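PDB 1KKO: methylaspartate ammonia-lyase from Citrobacter amalonaticus, which catalyses the reversible elimination of ammonia from (2S,3S)-3-methylaspartate to give mesaconate, with magnesium as cofactor. Local coordinates for residues G79-F84 / L126-R131; D68-Q73 / N362-S367; V106-P111 / C155-L160. All blocks are in the same frame, centred on the assembly; numbering follows the deposited sequence.

Contact 1: G79-F84 / L126-R131; sequences GRDPLF and LHTAVR
The ring of His127 lies between Asp81 and Phe84, and this is the tight part of the contact. His127 CG is anti to the backbone N (chi1 -169°), and the ring beyond it comes nearer to residues 79-84. Asp81 CB sits over one face, 3.7 Å from the ring centroid. The opposite face receives the edge of Phe84, with CD1 over its centre and the two planes at 56°. Both ring nitrogens are bonded in the imidazole plane. NE2 donates to Pro82 O at 2.7 Å, and ND1 accepts from Ala129 N at 2.9 Å. This pair of bonds fixes the ring rotation and fits a neutral histidine with its proton on NE2. Phe84 in turn rests one face on Ala129 CB, while its CE1 meets Val130 CG2 at 3.7 Å. Phe17 of strand 3-18 and Phe89 of helix 86-101 also touch it.

The other side is looser and wet. Asp81 OD2 accepts from Thr128 N at 2.9 Å and from water 1. That water also donates to Leu126 O and accepts from Arg131 NH2. Water 2 joins Asp81 N to Thr128 OG1. His127 is the N-cap residue of helix 128-146; Asp81 takes another N-H there.

Contact 2: D68-Q73 / N362-S367; sequences DCAAVQ and NETEIS
Thr364 OG1 donates to the anti lone pair of Asp68 OD2, at 2.6 Å. Water 3 is a likely second partner, 2.7 Å from Asp68 OD2. It is also within bonding distance of Glu365 OE1, but other acceptors compete for its protons, so it may not donate to both. Glu365 OE1 lies 3.9 Å from Asp68 OD2, and the two carboxylates would repel each other. Arg404 of the second subunit forms a salt bridge with Glu365 OE2 and packs on Asp68, so it probably eases this. Asp68 OD1 is held by Ser54. Ile366 CB closes against OD2 from the helix.

Thr364 OG1 stands between its own backbone N and carbonyl carbon (chi1 74°) and also accepts from Ser367 N at 3.0 Å. In return, Ser367 OG accepts from Thr364 N, also at 3.0 Å. Its own proton goes to Glu363 OE2 at 2.6 Å. Lys386 holds the other oxygen of Glu363.

Farther along, Ala70 CB packs on Glu363 CB at 3.9 Å. Asn362 ND2 gives a weak bond to Ala71 O, while its OD1 accepts from Ser13. Water 4 accepts from Ala71 N and probably donates to Asn362 O.

Thr364 and Ser367 form a capping box at the start of helix 365-378. Here the N-terminal domain meets the barrel beside the active site, as in the enolase superfamily: Val72 lies near Lys331, and Gln73 near Cys361.

Contact 3: V106-P111 / C155-L160; sequences VDAFLP and CDEWQL
Glu157 reaches from the end of helix 150-157 to the backbone of Phe109 and Leu110. Its CB points toward residues 106-111. CG is beside the backbone N and anti to the carbonyl carbon (chi1 -62°), and the chain runs on extended. CB and CG form the stem that carries the carboxylate across. CD arrives 3.5 Å from Phe109 N, with Phe109 CB close by. OE2 accepts from Phe109 N at 2.7 Å and lies against Ala108 CA. OE1 accepts from Leu110 N at 2.9 Å and also touches Leu110 CB. Each of these two bonds uses a syn lone pair, and each has an N-H...O angle of 156°. Phe109 N makes a further, weak bond to OE1, so the carboxylate forks over two successive amides.

Trp158 completes the contact beside this bridge. Leu110 CD1 lies over one face of its six-membered ring, 4.1 Å from the centroid. Leu110 CD2 lies 3.6 Å from Trp158 CH2. Phe109 CE2 meets the same CH2 at the edge, in the indole plane, at 4.0 Å. The Leu110-Trp158 packing adds an apolar side to this joint between two helix ends. The indole NE1 bonds to Asp343, and the ring packs on helix 339-351 of the barrel. Just beyond, a Schellman motif at Gln159 ends helix 150-157.

The amides of Phe109 and Leu110 lie at the start of helix 110-118. A negative Glu157 would probably be stabilised by these two N-H groups and by the helix end, and its acidity would probably be raised.

Overall arrangement
From the N terminus, the chain first forms strands 3-18, 47-59 and 64-69. Residues 68-73, where strand 64-69 runs out into a loop, wait for 362-367, so contact 2 closes by far the longest loop. It joins the N-terminal domain to the start of helix 365-378 of the barrel. Contacts 1 and 3 are nested inside its loop. Residues 79-84 come next, then 106-111, then 126-131, then 155-160, so contacts 1 and 3 cross. Contact 1 ties the loop before helix 86-101 to the start of helix 128-146. Contact 3 joins helices 110-118 and 150-157. Contacts 1 and 2 touch, through Ala129 and Ala70 among others. Contact 3 stands apart, its centre about 23 Å from that of contact 2.

Contact 1: G79-F84 / L126-R131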
loop_
_atom_site.group_PDB
_atom_site.type_symbol
_atom_site.label_atom_id
_atom_site.label_comp_id
_atom_site.label_asym_id
_atom_site.label_seq_id
_atom_site.Cartn_x
_atom_site.Cartn_y
_atom_site.Cartn_z
ATOM N N GLY A 79 -10.670 -18.729 17.077
ATOM C CA GLY A 79 -10.181 -20.012 16.619
ATOM C C GLY A 79 -8.990 -19.939 15.689
ATOM O O GLY A 79 -8.487 -20.970 15.257
ATOM N N ARG A 80 -8.520 -18.726 15.410
ATOM C CA ARG A 80 -7.397 -18.544 14.497
ATOM C C ARG A 80 -6.072 -18.887 15.151
ATOM O O ARG A 80 -5.944 -18.946 16.370
ATOM C CB ARG A 80 -7.319 -17.109 14.018
ATOM C CG ARG A 80 -8.458 -16.664 13.206
ATOM C CD ARG A 80 -8.319 -15.218 12.816
ATOM N NE ARG A 80 -9.494 -14.835 12.072
ATOM C CZ ARG A 80 -10.431 -14.007 12.499
ATOM N NH1 ARG A 80 -11.488 -13.783 11.736
ATOM N NH2 ARG A 80 -10.305 -13.374 13.667
ATOM N N ASP A 81 -5.066 -19.087 14.313
ATOM C CA ASP A 81 -3.734 -19.338 14.805
ATOM C C ASP A 81 -3.213 -18.065 15.475
ATOM O O ASP A 81 -3.746 -16.984 15.267
ATOM C CB ASP A 81 -2.839 -19.754 13.655
ATOM C CG ASP A 81 -3.031 -21.198 13.249
ATOM O OD1 ASP A 81 -3.983 -21.872 13.708
ATOM O OD2 ASP A 81 -2.261 -21.742 12.443
ATOM N N PRO A 82 -2.166 -18.203 16.277
ATOM C CA PRO A 82 -1.617 -17.077 17.045
ATOM C C PRO A 82 -0.980 -15.968 16.211
ATOM O O PRO A 82 -0.742 -16.167 15.034
ATOM C CB PRO A 82 -0.529 -17.747 17.898
ATOM C CG PRO A 82 -0.783 -19.177 17.835
ATOM C CD PRO A 82 -1.455 -19.466 16.545
ATOM N N LEU A 83 -0.682 -14.807 16.804
ATOM C CA LEU A 83 0.014 -13.773 16.038
ATOM C C LEU A 83 1.343 -14.353 15.566
ATOM O O LEU A 83 1.899 -15.276 16.170
ATOM C CB LEU A 83 0.193 -12.464 16.807
ATOM C CG LEU A 83 1.294 -12.381 17.875
ATOM C CD1 LEU A 83 1.212 -11.015 18.530
ATOM C CD2 LEU A 83 1.197 -13.474 18.916
ATOM N N PHE A 84 1.835 -13.767 14.494
ATOM C CA PHE A 84 2.933 -14.305 13.722
ATOM C C PHE A 84 4.105 -13.348 13.709
ATOM O O PHE A 84 4.065 -12.320 13.028
ATOM C CB PHE A 84 2.411 -14.548 12.300
ATOM C CG PHE A 84 3.412 -15.142 11.372
ATOM C CD1 PHE A 84 3.718 -16.493 11.438
ATOM C CD2 PHE A 84 4.029 -14.367 10.413
ATOM C CE1 PHE A 84 4.644 -17.042 10.568
ATOM C CE2 PHE A 84 4.953 -14.922 9.552
ATOM C CZ PHE A 84 5.257 -16.254 9.634
ATOM N N LEU A 126 1.788 -26.710 10.369
ATOM C CA LEU A 126 2.389 -25.413 10.211
ATOM C C LEU A 126 1.344 -24.324 10.447
ATOM O O LEU A 126 0.166 -24.476 10.108
ATOM C CB LEU A 126 2.932 -25.259 8.804
ATOM C CG LEU A 126 4.142 -26.120 8.441
ATOM C CD1 LEU A 126 4.461 -25.953 6.978
ATOM C CD2 LEU A 126 5.348 -25.772 9.309
ATOM N N HIS A 127 1.795 -23.227 11.027
ATOM C CA HIS A 127 0.949 -22.067 11.230
ATOM C C HIS A 127 0.284 -21.735 9.895
ATOM O O HIS A 127 0.912 -21.842 8.836
ATOM C CB HIS A 127 1.833 -20.918 11.699
ATOM C CG HIS A 127 1.093 -19.720 12.205
ATOM N ND1 HIS A 127 0.309 -18.912 11.402
ATOM C CD2 HIS A 127 1.043 -19.183 13.446
ATOM C CE1 HIS A 127 -0.177 -17.923 12.129
ATOM N NE2 HIS A 127 0.245 -18.069 13.375
ATOM N N THR A 128 -0.976 -21.314 9.921
ATOM C CA THR A 128 -1.656 -20.950 8.687
ATOM C C THR A 128 -0.876 -19.910 7.889
ATOM O O THR A 128 -0.897 -19.953 6.675
ATOM C CB THR A 128 -3.084 -20.419 8.933
ATOM O OG1 THR A 128 -3.070 -19.429 9.968
ATOM C CG2 THR A 128 -4.005 -21.540 9.385
ATOM N N ALA A 129 -0.202 -18.983 8.563
ATOM C CA ALA A 129 0.556 -17.935 7.866
ATOM C C ALA A 129 1.695 -18.514 7.056
ATOM O O ALA A 129 2.025 -17.990 6.010
ATOM C CB ALA A 129 1.091 -16.930 8.847
ATOM N N VAL A 130 2.335 -19.555 7.577
ATOM C CA VAL A 130 3.429 -20.217 6.874
ATOM C C VAL A 130 2.879 -20.953 5.648
ATOM O O VAL A 130 3.419 -20.855 4.556
ATOM C CB VAL A 130 4.186 -21.171 7.802
ATOM C CG1 VAL A 130 5.205 -22.009 7.009
ATOM C CG2 VAL A 130 4.853 -20.385 8.901
ATOM N N ARG A 131 1.794 -21.692 5.825
ATOM C CA ARG A 131 1.189 -22.372 4.706
ATOM C C ARG A 131 0.722 -21.349 3.662
ATOM O O ARG A 131 0.846 -21.570 2.463
ATOM C CB ARG A 131 0.030 -23.219 5.193
ATOM C CG ARG A 131 0.496 -24.375 6.058
ATOM C CD ARG A 131 -0.636 -25.235 6.500
ATOM N NE ARG A 131 -1.324 -24.885 7.724
ATOM C CZ ARG A 131 -2.641 -25.062 7.913
ATOM N NH1 ARG A 131 -3.457 -25.476 6.928
ATOM N NH2 ARG A 131 -3.148 -24.777 9.082
HETATM O O HOH W 1 -2.136 -24.385 11.769
HETATM O O HOH W 2 -5.523 -18.788 11.352
#

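Contact 2: D68-Q73 / N362-S367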
loop_
_atom_site.group_PDB
_atom_site.type_symbol
_atom_site.label_atom_id
_atom_site.label_comp_id
_atom_site.label_asym_id
_atom_site.label_seq_id
_atom_site.Cartn_x
_atom_site.Cartn_y
_atom_site.Cartn_z
ATOM N N ASP A 68 4.330 -14.273 0.662
ATOM C CA ASP A 68 4.491 -13.734 2.006
ATOM C C ASP A 68 3.660 -14.466 3.039
ATOM O O ASP A 68 2.443 -14.601 2.903
ATOM C CB ASP A 68 4.084 -12.261 2.050
ATOM C CG ASP A 68 5.158 -11.322 1.569
ATOM O OD1 ASP A 68 6.337 -11.699 1.573
ATOM O OD2 ASP A 68 4.883 -10.178 1.189
ATOM N N CYS A 69 4.346 -14.908 4.077
ATOM C CA CYS A 69 3.699 -15.451 5.249
ATOM C C CYS A 69 3.131 -14.271 6.021
ATOM O O CYS A 69 3.887 -13.380 6.414
ATOM C CB CYS A 69 4.706 -16.188 6.120
ATOM S SG CYS A 69 5.583 -17.530 5.282
ATOM N N ALA A 70 1.821 -14.279 6.268
ATOM C CA ALA A 70 1.147 -13.173 6.938
ATOM C C ALA A 70 -0.072 -13.718 7.651
ATOM O O ALA A 70 -0.609 -14.760 7.258
ATOM C CB ALA A 70 0.735 -12.105 5.940
ATOM N N ALA A 71 -0.509 -12.999 8.674
ATOM C CA ALA A 71 -1.625 -13.401 9.505
ATOM C C ALA A 71 -2.546 -12.216 9.743
ATOM O O ALA A 71 -2.141 -11.053 9.613
ATOM C CB ALA A 71 -1.126 -13.945 10.802
ATOM N N VAL A 72 -3.781 -12.505 10.138
ATOM C CA VAL A 72 -4.764 -11.446 10.289
ATOM C C VAL A 72 -4.503 -10.532 11.478
ATOM O O VAL A 72 -3.793 -10.877 12.418
ATOM C CB VAL A 72 -6.209 -12.003 10.366
ATOM C CG1 VAL A 72 -6.510 -12.901 9.167
ATOM C CG2 VAL A 72 -6.441 -12.731 11.645
ATOM N N GLN A 73 -5.101 -9.355 11.409
ATOM C CA GLN A 73 -4.990 -8.358 12.461
ATOM C C GLN A 73 -5.370 -8.947 13.814
ATOM O O GLN A 73 -4.625 -8.841 14.781
ATOM C CB GLN A 73 -5.904 -7.176 12.127
ATOM C CG GLN A 73 -6.001 -6.108 13.238
ATOM C CD GLN A 73 -6.851 -4.896 12.855
ATOM O OE1 GLN A 73 -6.832 -3.872 13.553
ATOM N NE2 GLN A 73 -7.586 -4.995 11.770
ATOM N N ASN A 362 -3.837 -6.601 7.499
ATOM C CA ASN A 362 -2.524 -6.919 8.036
ATOM C C ASN A 362 -1.701 -7.874 7.194
ATOM O O ASN A 362 -0.775 -8.472 7.705
ATOM C CB ASN A 362 -2.633 -7.476 9.455
ATOM C CG ASN A 362 -1.312 -7.455 10.180
ATOM O OD1 ASN A 362 -0.547 -6.487 10.071
ATOM N ND2 ASN A 362 -1.041 -8.513 10.936
ATOM N N GLU A 363 -2.006 -8.000 5.910
ATOM C CA GLU A 363 -1.195 -8.835 5.044
ATOM C C GLU A 363 -0.307 -7.939 4.174
ATOM O O GLU A 363 0.076 -6.863 4.628
ATOM C CB GLU A 363 -2.009 -9.913 4.321
ATOM C CG GLU A 363 -3.140 -9.467 3.427
ATOM C CD GLU A 363 -3.895 -10.684 2.907
ATOM O OE1 GLU A 363 -5.075 -10.888 3.274
ATOM O OE2 GLU A 363 -3.292 -11.441 2.129
ATOM N N THR A 364 0.079 -8.384 2.979
ATOM C CA THR A 364 1.109 -7.670 2.221
ATOM C C THR A 364 0.726 -7.423 0.781
ATOM O O THR A 364 -0.281 -7.894 0.287
ATOM C CB THR A 364 2.446 -8.429 2.210
ATOM O OG1 THR A 364 2.342 -9.570 1.336
ATOM C CG2 THR A 364 2.818 -8.954 3.577
ATOM N N GLU A 365 1.575 -6.671 0.094
ATOM C CA GLU A 365 1.371 -6.401 -1.313
ATOM C C GLU A 365 1.477 -7.684 -2.126
ATOM O O GLU A 365 0.740 -7.874 -3.089
ATOM C CB GLU A 365 2.316 -5.298 -1.810
ATOM C CG GLU A 365 3.679 -5.700 -2.371
ATOM C CD GLU A 365 4.705 -6.198 -1.367
ATOM O OE1 GLU A 365 4.354 -6.567 -0.228
ATOM O OE2 GLU A 365 5.892 -6.243 -1.755
ATOM N N ILE A 366 2.383 -8.572 -1.736
ATOM C CA ILE A 366 2.559 -9.829 -2.453
ATOM C C ILE A 366 1.399 -10.770 -2.195
ATOM O O ILE A 366 0.906 -11.408 -3.117
ATOM C CB ILE A 366 3.889 -10.504 -2.066
ATOM C CG1 ILE A 366 5.057 -9.683 -2.606
ATOM C CG2 ILE A 366 3.926 -11.944 -2.568
ATOM C CD1 ILE A 366 6.411 -10.195 -2.244
ATOM N N SER A 367 0.947 -10.881 -0.956
ATOM C CA SER A 367 -0.155 -11.798 -0.677
ATOM C C SER A 367 -1.411 -11.302 -1.374
ATOM O O SER A 367 -2.156 -12.089 -1.961
ATOM C CB SER A 367 -0.345 -12.012 0.823
ATOM O OG SER A 367 -0.794 -10.842 1.492
HETATM O O HOH W 3 6.225 -7.863 1.256
HETATM O O HOH W 4 0.933 -10.589 9.013
#

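Contact 3: V106-P111 / C155-L160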
loop_
_atom_site.group_PDB
_atom_site.type_symbol
_atom_site.label_atom_id
_atom_site.label_comp_id
_atom_site.label_asym_id
_atom_site.label_seq_id
_atom_site.Cartn_x
_atom_site.Cartn_y
_atom_site.Cartn_z
ATOM N N VAL A 106 8.728 -27.952 -9.241
ATOM C CA VAL A 106 7.599 -27.030 -9.232
ATOM C C VAL A 106 6.829 -27.029 -10.543
ATOM O O VAL A 106 6.091 -26.108 -10.830
ATOM C CB VAL A 106 8.036 -25.575 -8.859
ATOM C CG1 VAL A 106 8.506 -25.520 -7.437
ATOM C CG2 VAL A 106 9.105 -25.080 -9.809
ATOM N N ASP A 107 6.985 -28.068 -11.363
ATOM C CA ASP A 107 6.227 -28.098 -12.603
ATOM C C ASP A 107 4.729 -28.079 -12.339
ATOM O O ASP A 107 3.970 -27.609 -13.165
ATOM C CB ASP A 107 6.569 -29.321 -13.436
ATOM C CG ASP A 107 7.884 -29.180 -14.151
ATOM O OD1 ASP A 107 8.497 -28.083 -14.100
ATOM O OD2 ASP A 107 8.377 -30.128 -14.808
ATOM N N ALA A 108 4.321 -28.627 -11.201
ATOM C CA ALA A 108 2.944 -28.551 -10.764
ATOM C C ALA A 108 2.903 -27.838 -9.420
ATOM O O ALA A 108 3.908 -27.766 -8.710
ATOM C CB ALA A 108 2.335 -29.946 -10.648
ATOM N N PHE A 109 1.715 -27.360 -9.078
ATOM C CA PHE A 109 1.486 -26.641 -7.832
ATOM C C PHE A 109 0.802 -27.442 -6.734
ATOM O O PHE A 109 1.262 -27.460 -5.601
ATOM C CB PHE A 109 0.645 -25.411 -8.141
ATOM C CG PHE A 109 0.079 -24.719 -6.927
ATOM C CD1 PHE A 109 0.916 -24.191 -5.966
ATOM C CD2 PHE A 109 -1.282 -24.562 -6.772
ATOM C CE1 PHE A 109 0.396 -23.545 -4.860
ATOM C CE2 PHE A 109 -1.794 -23.909 -5.680
ATOM C CZ PHE A 109 -0.954 -23.397 -4.724
ATOM N N LEU A 110 -0.281 -28.130 -7.086
ATOM C CA LEU A 110 -1.121 -28.751 -6.067
ATOM C C LEU A 110 -0.440 -29.775 -5.163
ATOM O O LEU A 110 -0.634 -29.729 -3.960
ATOM C CB LEU A 110 -2.368 -29.367 -6.703
ATOM C CG LEU A 110 -3.643 -28.531 -6.642
ATOM C CD1 LEU A 110 -4.749 -29.227 -7.416
ATOM C CD2 LEU A 110 -4.086 -28.292 -5.192
ATOM N N PRO A 111 0.327 -30.723 -5.702
ATOM C CA PRO A 111 1.003 -31.680 -4.825
ATOM C C PRO A 111 1.876 -30.976 -3.790
ATOM O O PRO A 111 1.859 -31.336 -2.622
ATOM C CB PRO A 111 1.815 -32.551 -5.794
ATOM C CG PRO A 111 1.098 -32.454 -7.048
ATOM C CD PRO A 111 0.559 -31.031 -7.123
ATOM N N CYS A 155 -6.255 -22.163 -13.183
ATOM C CA CYS A 155 -7.249 -22.652 -14.145
ATOM C C CYS A 155 -6.858 -24.006 -14.730
ATOM O O CYS A 155 -7.722 -24.857 -14.973
ATOM C CB CYS A 155 -7.454 -21.661 -15.260
ATOM S SG CYS A 155 -8.266 -20.154 -14.717
ATOM N N ASP A 156 -5.576 -24.209 -14.995
ATOM C CA ASP A 156 -5.125 -25.487 -15.536
ATOM C C ASP A 156 -5.291 -26.627 -14.534
ATOM O O ASP A 156 -5.828 -27.684 -14.881
ATOM C CB ASP A 156 -3.661 -25.408 -15.961
ATOM C CG ASP A 156 -3.452 -24.628 -17.238
ATOM O OD1 ASP A 156 -4.423 -24.369 -17.983
ATOM O OD2 ASP A 156 -2.315 -24.238 -17.577
ATOM N N GLU A 157 -4.841 -26.446 -13.296
ATOM C CA GLU A 157 -4.859 -27.531 -12.320
ATOM C C GLU A 157 -6.237 -27.830 -11.747
ATOM O O GLU A 157 -6.473 -28.936 -11.274
ATOM C CB GLU A 157 -3.829 -27.280 -11.216
ATOM C CG GLU A 157 -2.418 -27.245 -11.781
ATOM C CD GLU A 157 -1.314 -27.455 -10.762
ATOM O OE1 GLU A 157 -1.590 -27.951 -9.654
ATOM O OE2 GLU A 157 -0.151 -27.128 -11.078
ATOM N N TRP A 158 -7.140 -26.865 -11.789
ATOM C CA TRP A 158 -8.511 -27.077 -11.334
ATOM C C TRP A 158 -9.441 -27.238 -12.525
ATOM O O TRP A 158 -10.650 -27.369 -12.354
ATOM C CB TRP A 158 -8.998 -25.908 -10.478
ATOM C CG TRP A 158 -8.685 -26.034 -9.043
ATOM C CD1 TRP A 158 -9.526 -26.460 -8.063
ATOM C CD2 TRP A 158 -7.444 -25.718 -8.401
ATOM N NE1 TRP A 158 -8.892 -26.417 -6.846
ATOM C CE2 TRP A 158 -7.611 -25.967 -7.027
ATOM C CE3 TRP A 158 -6.212 -25.229 -8.846
ATOM C CZ2 TRP A 158 -6.594 -25.760 -6.102
ATOM C CZ3 TRP A 158 -5.201 -25.024 -7.922
ATOM C CH2 TRP A 158 -5.399 -25.284 -6.572
ATOM N N GLN A 159 -8.878 -27.219 -13.727
ATOM C CA GLN A 159 -9.677 -27.393 -14.938
ATOM C C GLN A 159 -10.819 -26.378 -14.969
ATOM O O GLN A 159 -12.002 -26.750 -14.998
ATOM C CB GLN A 159 -10.209 -28.833 -15.025
ATOM C CG GLN A 159 -9.109 -29.869 -15.188
ATOM C CD GLN A 159 -9.606 -31.307 -15.215
ATOM O OE1 GLN A 159 -8.805 -32.233 -15.312
ATOM N NE2 GLN A 159 -10.919 -31.498 -15.135
ATOM N N LEU A 160 -10.451 -25.091 -14.936
ATOM C CA LEU A 160 -11.390 -23.978 -14.945
ATOM C C LEU A 160 -11.245 -23.206 -16.249
ATOM O O LEU A 160 -10.162 -23.159 -16.816
ATOM C CB LEU A 160 -11.121 -23.036 -13.765
ATOM C CG LEU A 160 -10.937 -23.707 -12.408
ATOM C CD1 LEU A 160 -10.635 -22.650 -11.344
ATOM C CD2 LEU A 160 -12.151 -24.487 -11.993
#